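Local coordinates for protein papain-like cysteine protease (Porcine reproductive and respiratory syndrome virus, PDB 3MTV) that acts as a metal-dependent nuclease and probably as a papain-like cysteine protease that helps the virus evade host interferon defences, at residues G88-R93 / I157-L162; Y125-L130 / F194-H199; I145-F150 / D173-R178. One frame throughout, in Å; residues are numbered along the deposited sequence.

Contact 1: residues G88-R93 / I157-L162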
loop_
_atom_site.group_PDB
_atom_site.type_symbol
_atom_site.label_atom_id
_atom_site.label_comp_id
_atom_site.label_asym_id
_atom_site.label_seq_id
_atom_site.Cartn_x
_atom_site.Cartn_y
_atom_site.Cartn_z
ATOM N N GLY A 88 8.369 24.994 3.770
ATOM C CA GLY A 88 7.047 25.065 4.278
ATOM C C GLY A 88 6.570 26.482 4.115
ATOM O O GLY A 88 5.527 26.836 4.588
ATOM N N ASN A 89 7.328 27.297 3.430
ATOM C CA ASN A 89 6.957 28.691 3.250
ATOM C C ASN A 89 6.756 29.033 1.790
ATOM O O ASN A 89 7.009 30.137 1.347
ATOM C CB ASN A 89 8.106 29.609 3.769
ATOM C CG ASN A 89 9.504 29.026 3.535
ATOM O OD1 ASN A 89 10.266 29.033 4.475
ATOM N ND2 ASN A 89 9.847 28.525 2.296
ATOM N N CYS A 90 6.530 28.048 0.974
ATOM C CA CYS A 90 6.670 28.413 -0.410
ATOM C C CYS A 90 5.457 29.225 -0.766
ATOM O O CYS A 90 5.330 29.604 -1.873
ATOM C CB CYS A 90 6.691 27.158 -1.248
ATOM S SG CYS A 90 5.139 26.049 -0.968
ATOM N N TRP A 91 4.540 29.465 0.160
ATOM C CA TRP A 91 3.273 30.069 -0.208
ATOM C C TRP A 91 3.304 31.571 -0.136
ATOM O O TRP A 91 2.516 32.256 -0.761
ATOM C CB TRP A 91 2.169 29.631 0.684
ATOM C CG TRP A 91 2.421 29.651 2.101
ATOM C CD1 TRP A 91 2.961 28.682 2.835
ATOM C CD2 TRP A 91 2.149 30.715 2.983
ATOM N NE1 TRP A 91 3.042 29.049 4.185
ATOM C CE2 TRP A 91 2.575 30.324 4.274
ATOM C CE3 TRP A 91 1.589 31.984 2.821
ATOM C CZ2 TRP A 91 2.468 31.180 5.412
ATOM C CZ3 TRP A 91 1.380 32.811 3.994
ATOM C CH2 TRP A 91 1.870 32.411 5.252
ATOM N N TRP A 92 4.258 32.063 0.620
ATOM C CA TRP A 92 4.572 33.457 0.608
ATOM C C TRP A 92 4.590 34.051 -0.728
ATOM O O TRP A 92 4.052 35.123 -0.879
ATOM C CB TRP A 92 5.935 33.646 1.173
ATOM C CG TRP A 92 6.125 33.147 2.603
ATOM C CD1 TRP A 92 5.208 32.472 3.420
ATOM C CD2 TRP A 92 7.309 33.282 3.371
ATOM N NE1 TRP A 92 5.814 32.170 4.667
ATOM C CE2 TRP A 92 7.081 32.680 4.648
ATOM C CE3 TRP A 92 8.542 33.861 3.107
ATOM C CZ2 TRP A 92 7.999 32.687 5.610
ATOM C CZ3 TRP A 92 9.485 33.824 4.051
ATOM C CH2 TRP A 92 9.229 33.222 5.293
ATOM N N ARG A 93 5.206 33.390 -1.703
ATOM C CA ARG A 93 5.309 33.997 -3.035
ATOM C C ARG A 93 3.963 34.605 -3.382
ATOM O O ARG A 93 3.806 35.725 -3.784
ATOM C CB ARG A 93 5.711 32.958 -4.094
ATOM C CG ARG A 93 7.189 32.492 -3.965
ATOM C CD ARG A 93 8.071 32.687 -5.271
ATOM N NE ARG A 93 9.348 32.030 -5.099
ATOM C CZ ARG A 93 9.520 30.730 -4.823
ATOM N NH1 ARG A 93 8.511 29.867 -4.736
ATOM N NH2 ARG A 93 10.749 30.273 -4.627
ATOM N N ILE A 157 -0.024 16.674 -0.174
ATOM C CA ILE A 157 1.209 17.380 0.003
ATOM C C ILE A 157 1.467 18.080 -1.257
ATOM O O ILE A 157 1.829 17.448 -2.286
ATOM C CB ILE A 157 2.339 16.454 0.314
ATOM C CG1 ILE A 157 2.265 16.043 1.746
ATOM C CG2 ILE A 157 3.665 17.083 0.117
ATOM C CD1 ILE A 157 2.398 14.582 1.872
ATOM N N ARG A 158 1.316 19.393 -1.140
ATOM C CA ARG A 158 1.522 20.348 -2.225
ATOM C C ARG A 158 2.593 21.370 -1.987
ATOM O O ARG A 158 3.101 21.610 -0.843
ATOM C CB ARG A 158 0.246 21.047 -2.605
ATOM C CG ARG A 158 -0.505 20.152 -3.427
ATOM C CD ARG A 158 -1.942 20.704 -3.583
ATOM N NE ARG A 158 -2.792 19.932 -4.530
ATOM C CZ ARG A 158 -3.980 20.303 -5.072
ATOM N NH1 ARG A 158 -4.618 21.443 -4.816
ATOM N NH2 ARG A 158 -4.570 19.492 -5.901
ATOM N N HIS A 159 2.878 21.976 -3.124
ATOM C CA HIS A 159 3.945 22.876 -3.193
ATOM C C HIS A 159 3.783 23.812 -4.384
ATOM O O HIS A 159 3.242 23.468 -5.421
ATOM C CB HIS A 159 5.195 22.087 -3.242
ATOM C CG HIS A 159 6.417 22.907 -3.088
ATOM N ND1 HIS A 159 7.210 23.242 -4.158
ATOM C CD2 HIS A 159 7.002 23.426 -1.987
ATOM C CE1 HIS A 159 8.223 23.976 -3.719
ATOM N NE2 HIS A 159 8.126 24.084 -2.406
ATOM N N LEU A 160 4.235 25.036 -4.265
ATOM C CA LEU A 160 4.359 25.682 -5.528
ATOM C C LEU A 160 5.729 26.382 -5.712
ATOM O O LEU A 160 6.524 26.520 -4.776
ATOM C CB LEU A 160 3.169 26.571 -5.757
ATOM C CG LEU A 160 3.245 27.415 -4.485
ATOM C CD1 LEU A 160 4.152 28.584 -4.789
ATOM C CD2 LEU A 160 1.936 27.975 -4.035
ATOM N N LYS A 161 5.999 26.784 -6.943
ATOM C CA LYS A 161 7.304 27.227 -7.312
ATOM C C LYS A 161 7.021 27.904 -8.620
ATOM O O LYS A 161 5.936 27.684 -9.210
ATOM C CB LYS A 161 8.233 26.024 -7.479
ATOM C CG LYS A 161 8.163 25.295 -8.835
ATOM C CD LYS A 161 9.255 24.166 -8.954
ATOM C CE LYS A 161 9.626 23.742 -10.444
ATOM N NZ LYS A 161 8.629 23.969 -11.580
ATOM N N LEU A 162 7.958 28.727 -9.078
ATOM C CA LEU A 162 7.738 29.362 -10.351
ATOM C C LEU A 162 8.146 28.433 -11.449
ATOM O O LEU A 162 9.026 27.564 -11.250
ATOM C CB LEU A 162 8.588 30.576 -10.491
ATOM C CG LEU A 162 8.627 31.482 -9.308
ATOM C CD1 LEU A 162 10.012 32.042 -9.147
ATOM C CD2 LEU A 162 7.640 32.505 -9.683
#
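Cys90 points SG across the contact at strand 158-162, which carries His159; the two probably form the catalytic dyad of the papain-like protease. The Cys90 side chain takes the crowded position between its own N and carbonyl carbon (chi1 56°), which directs SG at the strand. There the imidazole of His159, with CG anti to its backbone N, meets the sulfur obliquely: SG lies 4.0 Å from the ring centroid and 40° off the ring normal. Leu160 N donates a long but straight hydrogen bond to Cys90 SG (3.6 Å, N-H...S 168°), although the sulfur is placed with less certainty. The Leu160 side chain, its CG in the crowded position, reaches Cys90 O with CD1 at 3.3 Å. Further along, Arg93 bends at chi2 and crosses Leu162 obliquely, so that Leu162 CD1 lies over one face of the guanidinium, 4.1 Å from Arg93 NE. Arg93 NH2 is paired with Glu165 in a salt bridge. The backbone N-H donated to SG, together with the adjacent imidazole, could help stabilise a thiolate, if the modelled sulfur position holds, consistent with the nucleophile of a cysteine protease.

Contact 2: residues Y125-L130 / F194-H199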
loop_
_atom_site.group_PDB
_atom_site.type_symbol
_atom_site.label_atom_id
_atom_site.label_comp_id
_atom_site.label_asym_id
_atom_site.label_seq_id
_atom_site.Cartn_x
_atom_site.Cartn_y
_atom_site.Cartn_z
ATOM N N TYR A 125 -6.929 28.044 4.212
ATOM C CA TYR A 125 -6.552 29.112 5.080
ATOM C C TYR A 125 -5.909 30.005 4.139
ATOM O O TYR A 125 -5.982 31.194 4.206
ATOM C CB TYR A 125 -5.557 28.614 6.109
ATOM C CG TYR A 125 -4.795 29.710 6.746
ATOM C CD1 TYR A 125 -3.689 30.203 6.131
ATOM C CD2 TYR A 125 -5.197 30.296 7.957
ATOM C CE1 TYR A 125 -2.900 31.252 6.739
ATOM C CE2 TYR A 125 -4.446 31.399 8.572
ATOM C CZ TYR A 125 -3.302 31.876 7.931
ATOM O OH TYR A 125 -2.514 32.953 8.418
ATOM N N LEU A 126 -5.324 29.385 3.164
ATOM C CA LEU A 126 -4.569 30.136 2.203
ATOM C C LEU A 126 -5.528 30.922 1.395
ATOM O O LEU A 126 -5.363 32.117 1.168
ATOM C CB LEU A 126 -3.942 29.191 1.280
ATOM C CG LEU A 126 -2.800 29.616 0.356
ATOM C CD1 LEU A 126 -2.050 30.783 0.868
ATOM C CD2 LEU A 126 -1.818 28.523 0.202
ATOM N N GLN A 127 -6.580 30.259 1.007
ATOM C CA GLN A 127 -7.547 30.898 0.164
ATOM C C GLN A 127 -8.118 32.081 0.893
ATOM O O GLN A 127 -8.353 33.165 0.370
ATOM C CB GLN A 127 -8.618 29.935 -0.021
ATOM C CG GLN A 127 -9.704 30.614 -0.688
ATOM C CD GLN A 127 -9.961 29.935 -1.962
ATOM O OE1 GLN A 127 -10.181 28.708 -1.977
ATOM N NE2 GLN A 127 -9.852 30.677 -3.068
ATOM N N ARG A 128 -8.318 31.858 2.156
ATOM C CA ARG A 128 -9.100 32.753 2.902
ATOM C C ARG A 128 -8.170 33.946 3.197
ATOM O O ARG A 128 -8.588 35.142 3.079
ATOM C CB ARG A 128 -9.710 31.981 4.083
ATOM C CG ARG A 128 -10.276 32.791 5.130
ATOM C CD ARG A 128 -10.307 32.085 6.489
ATOM N NE ARG A 128 -10.802 30.782 6.191
ATOM C CZ ARG A 128 -10.336 29.648 6.686
ATOM N NH1 ARG A 128 -9.307 29.640 7.561
ATOM N NH2 ARG A 128 -10.947 28.520 6.267
ATOM N N ARG A 129 -6.882 33.686 3.437
ATOM C CA ARG A 129 -5.981 34.849 3.666
ATOM C C ARG A 129 -5.996 35.283 2.317
ATOM O O ARG A 129 -6.594 34.597 1.534
ATOM C CB ARG A 129 -4.594 34.388 4.082
ATOM C CG ARG A 129 -4.680 33.988 5.534
ATOM C CD ARG A 129 -4.854 35.290 6.194
ATOM N NE ARG A 129 -6.089 35.561 6.875
ATOM C CZ ARG A 129 -6.175 36.666 7.587
ATOM N NH1 ARG A 129 -5.044 37.488 7.645
ATOM N NH2 ARG A 129 -7.346 36.925 8.242
ATOM N N LEU A 130 -5.382 36.340 1.905
ATOM C CA LEU A 130 -5.485 36.456 0.452
ATOM C C LEU A 130 -6.826 36.931 -0.124
ATOM O O LEU A 130 -6.914 38.099 -0.616
ATOM C CB LEU A 130 -5.111 35.139 -0.259
ATOM C CG LEU A 130 -5.016 35.205 -1.810
ATOM C CD1 LEU A 130 -4.409 34.063 -2.679
ATOM C CD2 LEU A 130 -6.402 35.435 -2.291
ATOM N N PHE A 194 -9.152 29.589 -8.802
ATOM C CA PHE A 194 -8.548 28.426 -8.131
ATOM C C PHE A 194 -8.948 28.242 -6.628
ATOM O O PHE A 194 -8.818 29.136 -5.743
ATOM C CB PHE A 194 -7.024 28.541 -8.248
ATOM C CG PHE A 194 -6.249 27.344 -7.721
ATOM C CD1 PHE A 194 -6.353 26.117 -8.301
ATOM C CD2 PHE A 194 -5.376 27.487 -6.636
ATOM C CE1 PHE A 194 -5.654 25.067 -7.812
ATOM C CE2 PHE A 194 -4.754 26.462 -6.130
ATOM C CZ PHE A 194 -4.911 25.224 -6.720
ATOM N N ARG A 195 -9.443 27.048 -6.398
ATOM C CA ARG A 195 -9.957 26.588 -5.153
ATOM C C ARG A 195 -8.909 25.575 -4.745
ATOM O O ARG A 195 -8.875 24.452 -5.280
ATOM C CB ARG A 195 -11.317 25.891 -5.354
ATOM C CG ARG A 195 -12.564 26.866 -5.645
ATOM C CD ARG A 195 -14.009 26.180 -5.421
ATOM N NE ARG A 195 -14.101 24.697 -5.187
ATOM C CZ ARG A 195 -14.221 23.719 -6.132
ATOM N NH1 ARG A 195 -14.240 24.024 -7.443
ATOM N NH2 ARG A 195 -14.304 22.399 -5.785
ATOM N N PHE A 196 -8.042 26.032 -3.833
ATOM C CA PHE A 196 -6.976 25.335 -3.132
ATOM C C PHE A 196 -7.165 23.953 -2.545
ATOM O O PHE A 196 -6.242 23.458 -1.905
ATOM C CB PHE A 196 -6.582 26.250 -1.968
ATOM C CG PHE A 196 -5.875 27.459 -2.451
ATOM C CD1 PHE A 196 -4.482 27.419 -2.701
ATOM C CD2 PHE A 196 -6.562 28.615 -2.764
ATOM C CE1 PHE A 196 -3.774 28.467 -3.245
ATOM C CE2 PHE A 196 -5.839 29.774 -3.310
ATOM C CZ PHE A 196 -4.467 29.647 -3.551
ATOM N N GLY A 197 -8.330 23.348 -2.785
ATOM C CA GLY A 197 -8.779 22.100 -2.199
ATOM C C GLY A 197 -8.928 22.124 -0.676
ATOM O O GLY A 197 -8.289 22.961 0.025
ATOM N N SER A 198 -9.717 21.178 -0.133
ATOM C CA SER A 198 -9.774 21.109 1.354
ATOM C C SER A 198 -8.827 20.005 1.692
ATOM O O SER A 198 -8.630 19.035 0.853
ATOM C CB SER A 198 -11.169 20.776 1.902
ATOM O OG SER A 198 -11.921 21.942 2.191
ATOM N N HIS A 199 -8.174 20.142 2.837
ATOM C CA HIS A 199 -7.278 19.043 3.135
ATOM C C HIS A 199 -6.009 18.961 2.247
ATOM O O HIS A 199 -5.295 18.027 2.305
ATOM C CB HIS A 199 -8.093 17.750 2.944
ATOM C CG HIS A 199 -9.148 17.568 3.979
ATOM N ND1 HIS A 199 -10.468 17.368 3.664
ATOM C CD2 HIS A 199 -9.079 17.602 5.336
ATOM C CE1 HIS A 199 -11.168 17.278 4.787
ATOM N NE2 HIS A 199 -10.350 17.415 5.814
#
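Helix 124-131 of the papain-like domain packs here on the loop that follows strand 192-193, with Phe196 held between Leu126 and Phe194. The tight part is built on Phe196, whose CG lies anti to the carbonyl carbon. Over one face of its ring stands Leu126, with CG anti to its backbone N (chi1 -165°), and the CH-pi contact from CG to the ring centroid measures 4.2 Å at 24° from the normal. Phe194 CE2 lies 3.5 Å above the opposite face, offset toward the rim. Gln127 meets the ring from its edge: its CD is close to the ring plane, and the amide is turned nearly perpendicular to it. Tyr202 adds an edge-to-face ring contact and a hydrogen bond to Phe196 O. The loose side begins at Arg195, which is solvent-exposed and poorly ordered and points its CB away from the helix. Ser198 and His199 are also exposed and do not meet the helix segment; His199 packs instead on Lys30 of the second subunit. Between the two regimes, the bent Gln127 chain brings NE2 to Phe194 O, 3.3 Å away, for a bent hydrogen bond (N-H...O 145°), received in the carbonyl plane but tilted from the amide plane.

Contact 3: residues I145-F150 / D173-R178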
loop_
_atom_site.group_PDB
_atom_site.type_symbol
_atom_site.label_atom_id
_atom_site.label_comp_id
_atom_site.label_asym_id
_atom_site.label_seq_id
_atom_site.Cartn_x
_atom_site.Cartn_y
_atom_site.Cartn_z
ATOM N N ILE A 145 3.202 30.502 -12.248
ATOM C CA ILE A 145 3.197 29.622 -11.086
ATOM C C ILE A 145 2.591 28.277 -11.303
ATOM O O ILE A 145 1.361 28.131 -11.754
ATOM C CB ILE A 145 2.371 30.133 -9.895
ATOM C CG1 ILE A 145 2.397 31.616 -9.762
ATOM C CG2 ILE A 145 3.043 29.762 -8.629
ATOM C CD1 ILE A 145 2.551 31.920 -8.348
ATOM N N VAL A 146 3.455 27.346 -10.866
ATOM C CA VAL A 146 3.160 25.944 -10.792
ATOM C C VAL A 146 2.736 25.479 -9.451
ATOM O O VAL A 146 3.459 25.628 -8.419
ATOM C CB VAL A 146 4.354 25.061 -11.020
ATOM C CG1 VAL A 146 3.886 23.958 -11.845
ATOM C CG2 VAL A 146 5.481 25.788 -11.684
ATOM N N ILE A 147 1.592 24.806 -9.518
ATOM C CA ILE A 147 1.154 24.019 -8.388
ATOM C C ILE A 147 1.640 22.589 -8.479
ATOM O O ILE A 147 1.505 21.963 -9.534
ATOM C CB ILE A 147 -0.360 23.962 -8.330
ATOM C CG1 ILE A 147 -0.964 25.346 -8.377
ATOM C CG2 ILE A 147 -0.767 23.439 -6.989
ATOM C CD1 ILE A 147 -0.488 26.150 -7.174
ATOM N N GLN A 148 2.206 22.082 -7.391
ATOM C CA GLN A 148 2.711 20.693 -7.360
ATOM C C GLN A 148 2.336 19.836 -6.201
ATOM O O GLN A 148 1.983 20.302 -5.095
ATOM C CB GLN A 148 4.222 20.631 -7.432
ATOM C CG GLN A 148 4.747 21.608 -8.402
ATOM C CD GLN A 148 6.142 21.333 -8.702
ATOM O OE1 GLN A 148 6.462 20.971 -9.847
ATOM N NE2 GLN A 148 7.022 21.488 -7.680
ATOM N N TYR A 149 2.454 18.550 -6.475
ATOM C CA TYR A 149 2.136 17.568 -5.481
ATOM C C TYR A 149 3.324 16.712 -5.432
ATOM O O TYR A 149 4.174 16.591 -6.326
ATOM C CB TYR A 149 0.940 16.715 -5.873
ATOM C CG TYR A 149 1.095 15.935 -7.167
ATOM C CD1 TYR A 149 0.589 16.445 -8.325
ATOM C CD2 TYR A 149 1.751 14.690 -7.211
ATOM C CE1 TYR A 149 0.696 15.790 -9.507
ATOM C CE2 TYR A 149 1.876 13.994 -8.398
ATOM C CZ TYR A 149 1.332 14.576 -9.559
ATOM O OH TYR A 149 1.404 14.005 -10.807
ATOM N N PHE A 150 3.384 16.093 -4.321
ATOM C CA PHE A 150 4.440 15.188 -4.170
ATOM C C PHE A 150 4.058 13.777 -4.480
ATOM O O PHE A 150 3.251 13.117 -3.719
ATOM C CB PHE A 150 4.679 15.160 -2.747
ATOM C CG PHE A 150 5.750 14.311 -2.400
ATOM C CD1 PHE A 150 7.006 14.595 -2.858
ATOM C CD2 PHE A 150 5.570 13.265 -1.577
ATOM C CE1 PHE A 150 8.064 13.875 -2.475
ATOM C CE2 PHE A 150 6.639 12.531 -1.178
ATOM C CZ PHE A 150 7.881 12.830 -1.648
ATOM N N ASP A 173 4.375 18.505 -11.479
ATOM C CA ASP A 173 3.624 19.673 -11.811
ATOM C C ASP A 173 2.206 19.217 -11.895
ATOM O O ASP A 173 1.865 18.371 -12.651
ATOM C CB ASP A 173 4.033 20.174 -13.219
ATOM C CG ASP A 173 5.389 20.860 -13.251
ATOM O OD1 ASP A 173 5.528 21.592 -14.236
ATOM O OD2 ASP A 173 6.314 20.691 -12.391
ATOM N N LEU A 174 1.351 19.879 -11.174
ATOM C CA LEU A 174 -0.070 19.682 -11.293
ATOM C C LEU A 174 -0.768 20.652 -12.220
ATOM O O LEU A 174 -1.314 20.223 -13.227
ATOM C CB LEU A 174 -0.640 19.987 -9.959
ATOM C CG LEU A 174 -1.809 19.118 -9.610
ATOM C CD1 LEU A 174 -2.736 19.928 -8.800
ATOM C CD2 LEU A 174 -2.504 18.652 -10.822
ATOM N N LEU A 175 -0.884 21.936 -11.832
ATOM C CA LEU A 175 -1.238 23.043 -12.809
ATOM C C LEU A 175 -0.663 24.387 -12.587
ATOM O O LEU A 175 0.261 24.592 -11.714
ATOM C CB LEU A 175 -2.701 23.351 -12.999
ATOM C CG LEU A 175 -3.468 23.298 -11.685
ATOM C CD1 LEU A 175 -3.660 24.563 -10.955
ATOM C CD2 LEU A 175 -4.832 22.723 -11.933
ATOM N N ARG A 176 -1.220 25.294 -13.420
ATOM C CA ARG A 176 -0.569 26.598 -13.577
ATOM C C ARG A 176 -1.567 27.577 -13.314
ATOM O O ARG A 176 -2.731 27.407 -13.740
ATOM C CB ARG A 176 0.144 26.795 -14.919
ATOM C CG ARG A 176 1.567 26.033 -14.881
ATOM C CD ARG A 176 2.525 26.396 -16.033
ATOM N NE ARG A 176 1.841 27.110 -17.132
ATOM C CZ ARG A 176 2.475 27.849 -18.028
ATOM N NH1 ARG A 176 3.796 27.984 -17.980
ATOM N NH2 ARG A 176 1.786 28.449 -18.964
ATOM N N ILE A 177 -1.128 28.539 -12.496
ATOM C CA ILE A 177 -1.957 29.734 -12.210
ATOM C C ILE A 177 -1.204 31.067 -12.148
ATOM O O ILE A 177 0.010 31.132 -12.307
ATOM C CB ILE A 177 -2.647 29.613 -10.862
ATOM C CG1 ILE A 177 -1.732 28.929 -9.889
ATOM C CG2 ILE A 177 -3.877 28.752 -10.929
ATOM C CD1 ILE A 177 -1.738 29.535 -8.563
ATOM N N ARG A 178 -1.968 32.093 -11.823
ATOM C CA ARG A 178 -1.556 33.476 -11.801
ATOM C C ARG A 178 -2.194 34.095 -10.528
ATOM O O ARG A 178 -3.285 33.721 -10.137
ATOM C CB ARG A 178 -2.237 34.200 -12.992
ATOM C CG ARG A 178 -1.865 35.677 -13.255
ATOM C CD ARG A 178 -2.908 36.430 -14.105
ATOM N NE ARG A 178 -3.615 35.490 -14.919
ATOM C CZ ARG A 178 -4.858 35.678 -15.341
ATOM N NH1 ARG A 178 -5.483 36.788 -15.032
ATOM N NH2 ARG A 178 -5.483 34.761 -16.072
#
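Strands 145-150 and 173-178 run antiparallel, with an angle of 155° between their directions and 4.5 Å between their axes at closest approach, and a classic beta bulge shifts their register by one residue. Ile145 and Ile177 form a hydrogen-bonded pair in which Ile177 N donates to Ile145 O at 2.6 Å, nearly along the C=O axis. The next hydrogen-bonded pair brings Ile147 N to Leu175 O, also at 2.6 Å. At the bulge Leu174 and Leu175 both face Ile147. Ile145, Ile147, Leu175 and Ile177 send their side chains to one face of the sheet. There Ile147, its CG1 anti to the carbonyl carbon (chi1 -53°), and Leu175 run alongside each other in the same direction, with Ile147 CG1 3.8 Å from Leu175 CD1, while the Ile177 chain crosses that of Ile147 obliquely and meets it tip to tip, CD1 to CD1 at 3.9 Å. Val146 and Arg176 turn to the other face, where Arg176 NH2 is bonded to Thr141 O. Leu174, the first residue of the bulge, stands at the edge of the Tyr149 ring, with CG 3.8 Å from Tyr149 CD1. Ile147 O receives Leu174 N at 2.7 Å and, weakly, Leu175 N at 3.3 Å. This carbonyl takes one good and one weak bond, so the extra residue is accommodated with both N-H groups directed at the same oxygen.

All three contacts belong to the papain-like domain: contact 1 holds the probable catalytic pair, and contacts 2 and 3 pack against it, their centres about 13 and 9 Å from its own. The 157-162 side of contact 1 and both strands of contact 3 belong to one sheet; a probable hydrogen bond from Gln148 N to His159 O (2.6 Å) ties the histidine's backbone to contact 3, and the Gln148 side chain comes within about 4 Å of that of His159. Contact 2 flanks the cysteine side: Leu126 CD2 touches Trp91 CB at 4.2 Å, and the Leu126 side chain is about 7 Å from that of Cys90. Phe194 joins contacts 2 and 3, its CE1 packing on Leu175 CD1 at 3.8 Å.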